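Local coordinates for TolA protein (Vibrio cholerae, PDB 4G7X), which probably couples the inner and outer membranes as part of the Tol-Pal envelope system, its C-terminal domain serving as a docking site for partner proteins, at residues I54-I59 against V112-L117. Residues are numbered along the deposited sequence; the frame is centred on the assembly and turned at random.
Sequences IYTQLI and VNSFPL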
loop_
_atom_site.group_PDB
_atom_site.type_symbol
_atom_site.label_atom_id
_atom_site.label_comp_id
_atom_site.label_asym_id
_atom_site.label_seq_id
_atom_site.Cartn_x
_atom_site.Cartn_y
_atom_site.Cartn_z
ATOM N N ILE B 54 -3.062 -10.499 12.387
ATOM C CA ILE B 54 -2.438 -11.186 11.255
ATOM C C ILE B 54 -1.630 -10.190 10.415
ATOM O O ILE B 54 -0.470 -10.456 10.076
ATOM C CB ILE B 54 -3.477 -11.942 10.390
ATOM C CG1 ILE B 54 -4.020 -13.157 11.159
ATOM C CG2 ILE B 54 -2.868 -12.384 9.063
ATOM C CD1 ILE B 54 -5.270 -13.781 10.567
ATOM N N TYR B 55 -2.230 -9.041 10.111
ATOM C CA TYR B 55 -1.567 -8.010 9.303
ATOM C C TYR B 55 -0.318 -7.456 9.978
ATOM O O TYR B 55 0.709 -7.254 9.327
ATOM C CB TYR B 55 -2.519 -6.858 8.968
ATOM C CG TYR B 55 -3.760 -7.225 8.178
ATOM C CD1 TYR B 55 -3.872 -8.448 7.513
ATOM C CD2 TYR B 55 -4.809 -6.319 8.070
ATOM C CE1 TYR B 55 -5.014 -8.764 6.796
ATOM C CE2 TYR B 55 -5.948 -6.622 7.343
ATOM C CZ TYR B 55 -6.044 -7.842 6.710
ATOM O OH TYR B 55 -7.180 -8.139 5.996
ATOM N N THR B 56 -0.416 -7.214 11.283
ATOM C CA THR B 56 0.688 -6.672 12.068
ATOM C C THR B 56 1.868 -7.651 12.088
ATOM O O THR B 56 3.026 -7.239 11.969
ATOM C CB THR B 56 0.221 -6.307 13.498
ATOM O OG1 THR B 56 -0.907 -5.422 13.430
ATOM C CG2 THR B 56 1.333 -5.623 14.266
ATOM N N GLN B 57 1.567 -8.945 12.199
ATOM C CA GLN B 57 2.590 -9.991 12.140
ATOM C C GLN B 57 3.264 -10.054 10.769
ATOM O O GLN B 57 4.486 -10.190 10.682
ATOM C CB GLN B 57 1.999 -11.354 12.536
ATOM C CG GLN B 57 2.898 -12.563 12.284
ATOM C CD GLN B 57 4.129 -12.617 13.174
ATOM O OE1 GLN B 57 4.182 -11.990 14.233
ATOM N NE2 GLN B 57 5.128 -13.379 12.746
ATOM N N LEU B 58 2.475 -9.941 9.702
ATOM C CA LEU B 58 3.034 -9.939 8.348
ATOM C C LEU B 58 4.015 -8.786 8.150
ATOM O O LEU B 58 5.072 -8.961 7.539
ATOM C CB LEU B 58 1.929 -9.893 7.289
ATOM C CG LEU B 58 1.142 -11.192 7.081
ATOM C CD1 LEU B 58 -0.088 -10.937 6.224
ATOM C CD2 LEU B 58 2.018 -12.277 6.470
ATOM N N ILE B 59 3.666 -7.618 8.680
ATOM C CA ILE B 59 4.535 -6.445 8.594
ATOM C C ILE B 59 5.796 -6.657 9.433
ATOM O O ILE B 59 6.909 -6.407 8.965
ATOM C CB ILE B 59 3.790 -5.160 9.016
ATOM C CG1 ILE B 59 2.632 -4.892 8.047
ATOM C CG2 ILE B 59 4.741 -3.967 9.066
ATOM C CD1 ILE B 59 1.580 -3.948 8.582
ATOM N N VAL B 112 5.095 -6.987 1.893
ATOM C CA VAL B 112 4.088 -8.011 2.171
ATOM C C VAL B 112 3.510 -8.490 0.838
ATOM O O VAL B 112 3.085 -7.678 0.008
ATOM C CB VAL B 112 2.976 -7.476 3.101
ATOM C CG1 VAL B 112 1.848 -8.492 3.241
ATOM C CG2 VAL B 112 3.548 -7.138 4.469
ATOM N N ASN B 113 3.517 -9.806 0.623
ATOM C CA ASN B 113 3.005 -10.382 -0.621
ATOM C C ASN B 113 1.506 -10.172 -0.808
ATOM O O ASN B 113 1.062 -9.769 -1.879
ATOM C CB ASN B 113 3.351 -11.870 -0.719
ATOM C CG ASN B 113 4.814 -12.116 -1.045
ATOM O OD1 ASN B 113 5.504 -11.257 -1.606
ATOM N ND2 ASN B 113 5.297 -13.303 -0.697
ATOM N N SER B 114 0.744 -10.451 0.249
ATOM C CA SER B 114 -0.713 -10.361 0.242
ATOM C C SER B 114 -1.234 -10.281 1.674
ATOM O O SER B 114 -0.588 -10.771 2.600
ATOM C CB SER B 114 -1.317 -11.579 -0.462
ATOM O OG SER B 114 -2.731 -11.539 -0.438
ATOM N N PHE B 115 -2.396 -9.653 1.850
ATOM C CA PHE B 115 -3.053 -9.580 3.149
ATOM C C PHE B 115 -4.315 -10.427 3.047
ATOM O O PHE B 115 -5.128 -10.197 2.157
ATOM C CB PHE B 115 -3.434 -8.131 3.468
ATOM C CG PHE B 115 -2.257 -7.198 3.590
ATOM C CD1 PHE B 115 -1.728 -6.899 4.840
ATOM C CD2 PHE B 115 -1.690 -6.602 2.463
ATOM C CE1 PHE B 115 -0.648 -6.035 4.968
ATOM C CE2 PHE B 115 -0.611 -5.738 2.585
ATOM C CZ PHE B 115 -0.094 -5.452 3.838
ATOM N N PRO B 116 -4.484 -11.410 3.952
ATOM C CA PRO B 116 -5.655 -12.287 3.855
ATOM C C PRO B 116 -6.978 -11.579 4.158
ATOM O O PRO B 116 -7.006 -10.614 4.928
ATOM C CB PRO B 116 -5.383 -13.366 4.911
ATOM C CG PRO B 116 -3.915 -13.293 5.192
ATOM C CD PRO B 116 -3.559 -11.848 5.013
ATOM N N LEU B 117 -8.049 -12.062 3.535
ATOM C CA LEU B 117 -9.413 -11.612 3.815
ATOM C C LEU B 117 -10.317 -12.815 4.068
ATOM O O LEU B 117 -10.070 -13.895 3.527
ATOM C CB LEU B 117 -9.977 -10.807 2.643
ATOM C CG LEU B 117 -9.438 -9.406 2.352
ATOM C CD1 LEU B 117 -10.050 -8.907 1.052
ATOM C CD2 LEU B 117 -9.734 -8.433 3.483
#
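Tyr55 and Phe115 both set CG anti to their own carbonyl carbon (chi1 -60° in Tyr55), and these torsions bring the two rings together edge to face. The planes stand at 88° with centroids 5.4 Å apart; Phe115 supplies the edge, its CD1 lying over the Tyr55 face, 3.8 Å from Tyr55 CD1. Beyond the ring, Tyr55 OH donates a hydrogen bond to Pro116 O (2.7 Å), which lies at the edge of the ring and in its plane. The hydroxyl meets the carbonyl nearly head-on (C=O...donor angle 165°), and this bond together with the Phe115 edge should restrict rotation of the buried phenol. In the TolA C-terminal domain, helix 38-62 packs here against the short edge strand 115-116 of the antiparallel sheet; Phe115 pairs with Ala87 through the backbone, while Leu80 and Leu133 also touch Tyr55. One turn further along the helix, Leu58 CD1 abuts Pro116 CD at 3.8 Å; Ile54, one residue before Tyr55, brings CG2 to Pro116 CG at 4.1 Å, and Tyr55 CE1 also touches the proline ring. Val112 splits its branches: CG1 sits 3.6 Å above one face of the Phe115 ring, whereas CG2 approaches Leu58 O at 3.9 Å.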